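Local structure of fibronectin type III domain-containing protein (Simiduia agarivorans, 6P2K) at residues B[453-458]-B[520-525]; B[457-462]-B[483-488]. The protein probably hydrolyses xyloglucan or related beta-glucans as a family 74 glycoside hydrolase, this chain being the zinc-binding beta-propeller part of a longer protein. One frame throughout, in Å; residues are numbered along the deposited sequence.

From the N-terminal side, strand 447-456 runs into the turn at Trp457 and Gly458 and returns as strand 459-467, a beta hairpin at one end of a four-stranded propeller sheet. Contact 2 (457-462 with 483-488) closes the shorter loop, bringing back the chain after strand 478-483 with 20 residues intervening. Contact 1 (453-458 with 520-525) closes a longer one, with 61 residues between its segments, so contact 2 nests inside it. The two share Trp457 and Gly458 and are bridged by a probable hydrogen bond from Ala454 to Thr461. Contact 2 joins strand 459-467 to the end of strand 478-483 and the loop after it, within one sheet; contact 1 ties that sheet to the next, from strand 511-516.

Contact 1: B[453-458]-B[520-525]; sequences IADAWG and NPAKVF. With PE3 (3,6,9,12,15,18,21,24,27,30,33,36,39-tridecaoxahentetracontane-1,41-diol), chain V.
The flat carboxylate of Asp455 turns OD2 to Ala522 CB, while OD1 takes a weak hydrogen bond from Gly458 N. The setting is an interface between successive antiparallel sheets of a beta-propeller: the end of strand 447-456 meets the type I turn Asn520-Lys523 that leads into strand 524-528. Ring carbons CB and CG of the puckered Pro521 touch Asp455 CB, the carbon that carries the carboxylate, with CB to CB at 3.7 Å. With CG anti to the backbone N (chi1 164°), the carboxyl carbon lies beside the carbonyl carbon of Asp455, on the side of the Gly458 N that bonds OD1. Gly458 O in turn accepts from O43 of the bound polyethylene glycol at 3.0 Å.

Asp455 N gives Pro521 O a short but bent hydrogen bond, 2.8 Å with 121° at the hydrogen, and the bend makes it weak. One residue further along the turn, Ala522 CA approaches Asp455 O at 3.4 Å as a CA-H...O contact. Next to this pair of links Ala454 CB packs on Val524 CG2 at 4.0 Å, and both side chains also touch strand 511-516, at Val516 and Val514 respectively. The turn itself is braced by an Asx turn, in which Ala522 N reaches Asn520 OD1 at 3.3 Å from 53° above the amide carbonyl plane.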
loop_
_atom_site.group_PDB
_atom_site.type_symbol
_atom_site.label_atom_id
_atom_site.label_comp_id
_atom_site.label_asym_id
_atom_site.label_seq_id
_atom_site.Cartn_x
_atom_site.Cartn_y
_atom_site.Cartn_z
ATOM N N ILE B 453 5.478 -21.276 -20.148
ATOM C CA ILE B 453 4.424 -20.525 -19.468
ATOM C C ILE B 453 3.592 -21.500 -18.648
ATOM O O ILE B 453 3.021 -22.450 -19.196
ATOM C CB ILE B 453 3.530 -19.754 -20.454
ATOM C CG1 ILE B 453 4.373 -18.945 -21.444
ATOM C CG2 ILE B 453 2.564 -18.846 -19.696
ATOM C CD1 ILE B 453 5.146 -17.800 -20.815
ATOM N N ALA B 454 3.507 -21.254 -17.340
ATOM C CA ALA B 454 2.739 -22.071 -16.413
ATOM C C ALA B 454 1.509 -21.300 -15.929
ATOM O O ALA B 454 1.167 -20.235 -16.456
ATOM C CB ALA B 454 3.621 -22.513 -15.243
ATOM N N ASP B 455 0.852 -21.834 -14.899
ATOM C CA ASP B 455 -0.404 -21.280 -14.396
ATOM C C ASP B 455 -0.386 -21.319 -12.872
ATOM O O ASP B 455 -0.423 -22.400 -12.277
ATOM C CB ASP B 455 -1.597 -22.061 -14.943
ATOM C CG ASP B 455 -2.866 -21.796 -14.170
ATOM O OD1 ASP B 455 -3.235 -20.614 -14.043
ATOM O OD2 ASP B 455 -3.492 -22.765 -13.690
ATOM N N ALA B 456 -0.346 -20.145 -12.242
ATOM C CA ALA B 456 -0.319 -20.023 -10.785
ATOM C C ALA B 456 -1.637 -19.408 -10.319
ATOM O O ALA B 456 -1.796 -18.183 -10.324
ATOM C CB ALA B 456 0.876 -19.188 -10.332
ATOM N N TRP B 457 -2.571 -20.264 -9.904
ATOM C CA TRP B 457 -3.886 -19.831 -9.431
ATOM C C TRP B 457 -4.585 -18.948 -10.463
ATOM O O TRP B 457 -5.227 -17.953 -10.124
ATOM C CB TRP B 457 -3.789 -19.097 -8.090
ATOM C CG TRP B 457 -3.047 -19.815 -6.995
ATOM C CD1 TRP B 457 -1.998 -19.326 -6.269
ATOM C CD2 TRP B 457 -3.315 -21.125 -6.474
ATOM N NE1 TRP B 457 -1.591 -20.250 -5.341
ATOM C CE2 TRP B 457 -2.381 -21.365 -5.446
ATOM C CE3 TRP B 457 -4.251 -22.121 -6.781
ATOM C CZ2 TRP B 457 -2.351 -22.557 -4.723
ATOM C CZ3 TRP B 457 -4.219 -23.308 -6.062
ATOM C CH2 TRP B 457 -3.275 -23.513 -5.044
ATOM N N GLY B 458 -4.445 -19.301 -11.739
ATOM C CA GLY B 458 -5.096 -18.566 -12.800
ATOM C C GLY B 458 -4.277 -17.452 -13.419
ATOM O O GLY B 458 -4.716 -16.863 -14.415
ATOM N N ASN B 520 -2.394 -29.920 -17.283
ATOM C CA ASN B 520 -2.482 -29.232 -15.995
ATOM C C ASN B 520 -1.372 -28.199 -15.949
ATOM O O ASN B 520 -0.269 -28.464 -15.449
ATOM C CB ASN B 520 -2.373 -30.210 -14.825
ATOM C CG ASN B 520 -2.449 -29.522 -13.472
ATOM O OD1 ASN B 520 -2.693 -28.320 -13.383
ATOM N ND2 ASN B 520 -2.239 -30.289 -12.408
ATOM N N PRO B 521 -1.626 -26.993 -16.465
ATOM C CA PRO B 521 -0.556 -25.991 -16.572
ATOM C C PRO B 521 -0.034 -25.479 -15.239
ATOM O O PRO B 521 0.852 -24.617 -15.236
ATOM C CB PRO B 521 -1.214 -24.863 -17.381
ATOM C CG PRO B 521 -2.680 -25.033 -17.143
ATOM C CD PRO B 521 -2.908 -26.511 -17.004
ATOM N N ALA B 522 -0.544 -25.967 -14.110
ATOM C CA ALA B 522 0.081 -25.673 -12.827
ATOM C C ALA B 522 1.245 -26.607 -12.529
ATOM O O ALA B 522 2.057 -26.307 -11.646
ATOM C CB ALA B 522 -0.955 -25.757 -11.703
ATOM N N LYS B 523 1.347 -27.720 -13.250
ATOM C CA LYS B 523 2.360 -28.741 -13.011
ATOM C C LYS B 523 3.529 -28.537 -13.967
ATOM O O LYS B 523 3.326 -28.398 -15.178
ATOM C CB LYS B 523 1.757 -30.136 -13.192
ATOM C CG LYS B 523 2.752 -31.282 -13.134
ATOM C CD LYS B 523 2.028 -32.623 -13.005
ATOM C CE LYS B 523 1.254 -32.705 -11.695
ATOM N NZ LYS B 523 0.474 -33.974 -11.571
ATOM N N VAL B 524 4.747 -28.519 -13.424
ATOM C CA VAL B 524 5.952 -28.218 -14.194
ATOM C C VAL B 524 6.965 -29.338 -13.994
ATOM O O VAL B 524 7.231 -29.742 -12.857
ATOM C CB VAL B 524 6.568 -26.862 -13.788
ATOM C CG1 VAL B 524 7.717 -26.503 -14.722
ATOM C CG2 VAL B 524 5.507 -25.761 -13.787
ATOM N N PHE B 525 7.537 -29.828 -15.097
ATOM C CA PHE B 525 8.580 -30.844 -15.081
ATOM C C PHE B 525 9.930 -30.217 -15.407
ATOM O O PHE B 525 10.010 -29.230 -16.145
ATOM C CB PHE B 525 8.301 -31.959 -16.097
ATOM C CG PHE B 525 7.057 -32.749 -15.821
ATOM C CD1 PHE B 525 7.094 -33.858 -14.991
ATOM C CD2 PHE B 525 5.853 -32.401 -16.415
ATOM C CE1 PHE B 525 5.947 -34.595 -14.742
ATOM C CE2 PHE B 525 4.703 -33.135 -16.173
ATOM C CZ PHE B 525 4.749 -34.231 -15.335
HETATM O O43 PE3 V . -4.057 -18.189 -17.073
HETATM C C42 PE3 V . -3.761 -19.436 -17.706
HETATM C C41 PE3 V . -2.333 -19.414 -18.256
HETATM O O40 PE3 V . -2.095 -20.681 -18.883
HETATM C C39 PE3 V . -0.780 -20.738 -19.447
HETATM C C38 PE3 V . -0.588 -22.104 -20.093
HETATM O O37 PE3 V . -1.570 -22.300 -21.127
#

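Contact 2: B[457-462]-B[483-488]; sequences WGVPTV and RLNTHS. With PE3 (3,6,9,12,15,18,21,24,27,30,33,36,39-tridecaoxahentetracontane-1,41-diol), chain V.
Thr461 and Arg483 face each other as an antiparallel non-hydrogen-bonded pair, their CA atoms 4.2 Å apart. Beside them Leu484 N donates to Pro460 O at 2.8 Å, nearly along the C=O axis and fairly straight (161° at the hydrogen), after which the second segment leaves the sheet through an inverse gamma turn centred on Leu484.

The Thr461 and Arg483 side chains run alongside each other in the same direction, with OG1 3.6 Å from Arg483 CG. That hydroxyl also donates to Val459 O at 2.9 Å, from above the carbonyl plane. An alanine at Thr461 would probably leave Val459 O without its hydroxyl partner and the aliphatic part of Arg483 with less to lean on. Leu484 packs its CD2 against Val462 CG2 at 3.7 Å, while its CB sits over the centre of one face of the His487 ring. Pro460 CG meets that ring obliquely, 4.0 Å from CE1, and Val459 CG1 touches Asn485 OD1.

Arg483 NH1 makes a salt bridge to Asp547 in helix 539-547, and His487 NE2 bonds His409. At this end of the two inner strands, Val462 and Leu484 reach Tyr412 of strand 412-417, and Pro460 and Leu484 touch His409 of strand 403-409.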
loop_
_atom_site.group_PDB
_atom_site.type_symbol
_atom_site.label_atom_id
_atom_site.label_comp_id
_atom_site.label_asym_id
_atom_site.label_seq_id
_atom_site.Cartn_x
_atom_site.Cartn_y
_atom_site.Cartn_z
ATOM N N TRP B 457 -2.571 -20.264 -9.904
ATOM C CA TRP B 457 -3.886 -19.831 -9.431
ATOM C C TRP B 457 -4.585 -18.948 -10.463
ATOM O O TRP B 457 -5.227 -17.953 -10.124
ATOM C CB TRP B 457 -3.789 -19.097 -8.090
ATOM C CG TRP B 457 -3.047 -19.815 -6.995
ATOM C CD1 TRP B 457 -1.998 -19.326 -6.269
ATOM C CD2 TRP B 457 -3.315 -21.125 -6.474
ATOM N NE1 TRP B 457 -1.591 -20.250 -5.341
ATOM C CE2 TRP B 457 -2.381 -21.365 -5.446
ATOM C CE3 TRP B 457 -4.251 -22.121 -6.781
ATOM C CZ2 TRP B 457 -2.351 -22.557 -4.723
ATOM C CZ3 TRP B 457 -4.219 -23.308 -6.062
ATOM C CH2 TRP B 457 -3.275 -23.513 -5.044
ATOM N N GLY B 458 -4.445 -19.301 -11.739
ATOM C CA GLY B 458 -5.096 -18.566 -12.800
ATOM C C GLY B 458 -4.277 -17.452 -13.419
ATOM O O GLY B 458 -4.716 -16.863 -14.415
ATOM N N VAL B 459 -3.110 -17.138 -12.871
ATOM C CA VAL B 459 -2.242 -16.090 -13.402
ATOM C C VAL B 459 -1.161 -16.753 -14.250
ATOM O O VAL B 459 -0.400 -17.578 -13.723
ATOM C CB VAL B 459 -1.616 -15.249 -12.278
ATOM C CG1 VAL B 459 -0.918 -14.026 -12.847
ATOM C CG2 VAL B 459 -2.676 -14.828 -11.267
ATOM N N PRO B 460 -1.050 -16.425 -15.537
ATOM C CA PRO B 460 0.021 -17.008 -16.352
ATOM C C PRO B 460 1.384 -16.609 -15.808
ATOM O O PRO B 460 1.606 -15.463 -15.417
ATOM C CB PRO B 460 -0.230 -16.422 -17.746
ATOM C CG PRO B 460 -1.028 -15.178 -17.507
ATOM C CD PRO B 460 -1.856 -15.445 -16.284
ATOM N N THR B 461 2.297 -17.576 -15.779
ATOM C CA THR B 461 3.558 -17.422 -15.067
ATOM C C THR B 461 4.685 -18.014 -15.896
ATOM O O THR B 461 4.674 -19.213 -16.198
ATOM C CB THR B 461 3.488 -18.104 -13.697
ATOM O OG1 THR B 461 2.394 -17.558 -12.951
ATOM C CG2 THR B 461 4.784 -17.901 -12.923
ATOM N N VAL B 462 5.659 -17.174 -16.256
ATOM C CA VAL B 462 6.853 -17.652 -16.937
ATOM C C VAL B 462 7.650 -18.533 -15.987
ATOM O O VAL B 462 7.803 -18.213 -14.803
ATOM C CB VAL B 462 7.706 -16.465 -17.420
ATOM C CG1 VAL B 462 8.652 -16.899 -18.537
ATOM C CG2 VAL B 462 6.823 -15.306 -17.855
ATOM N N ARG B 483 5.388 -14.139 -12.419
ATOM C CA ARG B 483 3.948 -14.020 -12.581
ATOM C C ARG B 483 3.629 -12.831 -13.476
ATOM O O ARG B 483 4.086 -11.712 -13.227
ATOM C CB ARG B 483 3.275 -13.868 -11.218
ATOM C CG ARG B 483 3.228 -15.158 -10.420
ATOM C CD ARG B 483 2.932 -14.892 -8.953
ATOM N NE ARG B 483 4.118 -14.428 -8.234
ATOM C CZ ARG B 483 4.243 -14.450 -6.912
ATOM N NH1 ARG B 483 3.254 -14.921 -6.161
ATOM N NH2 ARG B 483 5.358 -14.007 -6.341
ATOM N N LEU B 484 2.857 -13.078 -14.533
ATOM C CA LEU B 484 2.507 -12.033 -15.494
ATOM C C LEU B 484 1.241 -11.314 -15.028
ATOM O O LEU B 484 0.178 -11.369 -15.651
ATOM C CB LEU B 484 2.350 -12.628 -16.888
ATOM C CG LEU B 484 3.620 -13.274 -17.452
ATOM C CD1 LEU B 484 3.321 -14.035 -18.738
ATOM C CD2 LEU B 484 4.699 -12.222 -17.683
ATOM N N ASN B 485 1.383 -10.630 -13.889
ATOM C CA ASN B 485 0.261 -9.888 -13.323
ATOM C C ASN B 485 -0.174 -8.756 -14.243
ATOM O O ASN B 485 -1.371 -8.486 -14.386
ATOM C CB ASN B 485 0.636 -9.338 -11.947
ATOM C CG ASN B 485 0.824 -10.429 -10.912
ATOM O OD1 ASN B 485 -0.030 -11.298 -10.748
ATOM N ND2 ASN B 485 1.949 -10.390 -10.208
ATOM N N THR B 486 0.784 -8.079 -14.875
ATOM C CA THR B 486 0.485 -6.931 -15.715
ATOM C C THR B 486 0.968 -7.074 -17.150
ATOM O O THR B 486 0.644 -6.212 -17.973
ATOM C CB THR B 486 1.095 -5.650 -15.120
ATOM O OG1 THR B 486 2.521 -5.777 -15.054
ATOM C CG2 THR B 486 0.543 -5.385 -13.727
ATOM N N HIS B 487 1.715 -8.129 -17.477
ATOM C CA HIS B 487 2.345 -8.268 -18.790
ATOM C C HIS B 487 3.130 -7.003 -19.132
ATOM O O HIS B 487 2.993 -6.415 -20.208
ATOM C CB HIS B 487 1.310 -8.591 -19.871
ATOM C CG HIS B 487 0.680 -9.941 -19.718
ATOM N ND1 HIS B 487 -0.306 -10.201 -18.789
ATOM C CD2 HIS B 487 0.900 -11.108 -20.369
ATOM C CE1 HIS B 487 -0.669 -11.469 -18.878
ATOM N NE2 HIS B 487 0.047 -12.041 -19.829
ATOM N N SER B 488 3.950 -6.576 -18.181
ATOM C CA SER B 488 4.648 -5.301 -18.260
ATOM C C SER B 488 5.985 -5.458 -17.560
ATOM O O SER B 488 6.208 -6.441 -16.841
ATOM C CB SER B 488 3.822 -4.179 -17.620
ATOM O OG SER B 488 4.244 -3.948 -16.291
HETATM O O43 PE3 V . -4.057 -18.189 -17.073
HETATM C C42 PE3 V . -3.761 -19.436 -17.706
HETATM C C41 PE3 V . -2.333 -19.414 -18.256
HETATM O O40 PE3 V . -2.095 -20.681 -18.883
HETATM C C39 PE3 V . -0.780 -20.738 -19.447
HETATM C C38 PE3 V . -0.588 -22.104 -20.093
HETATM O O37 PE3 V . -1.570 -22.300 -21.127
#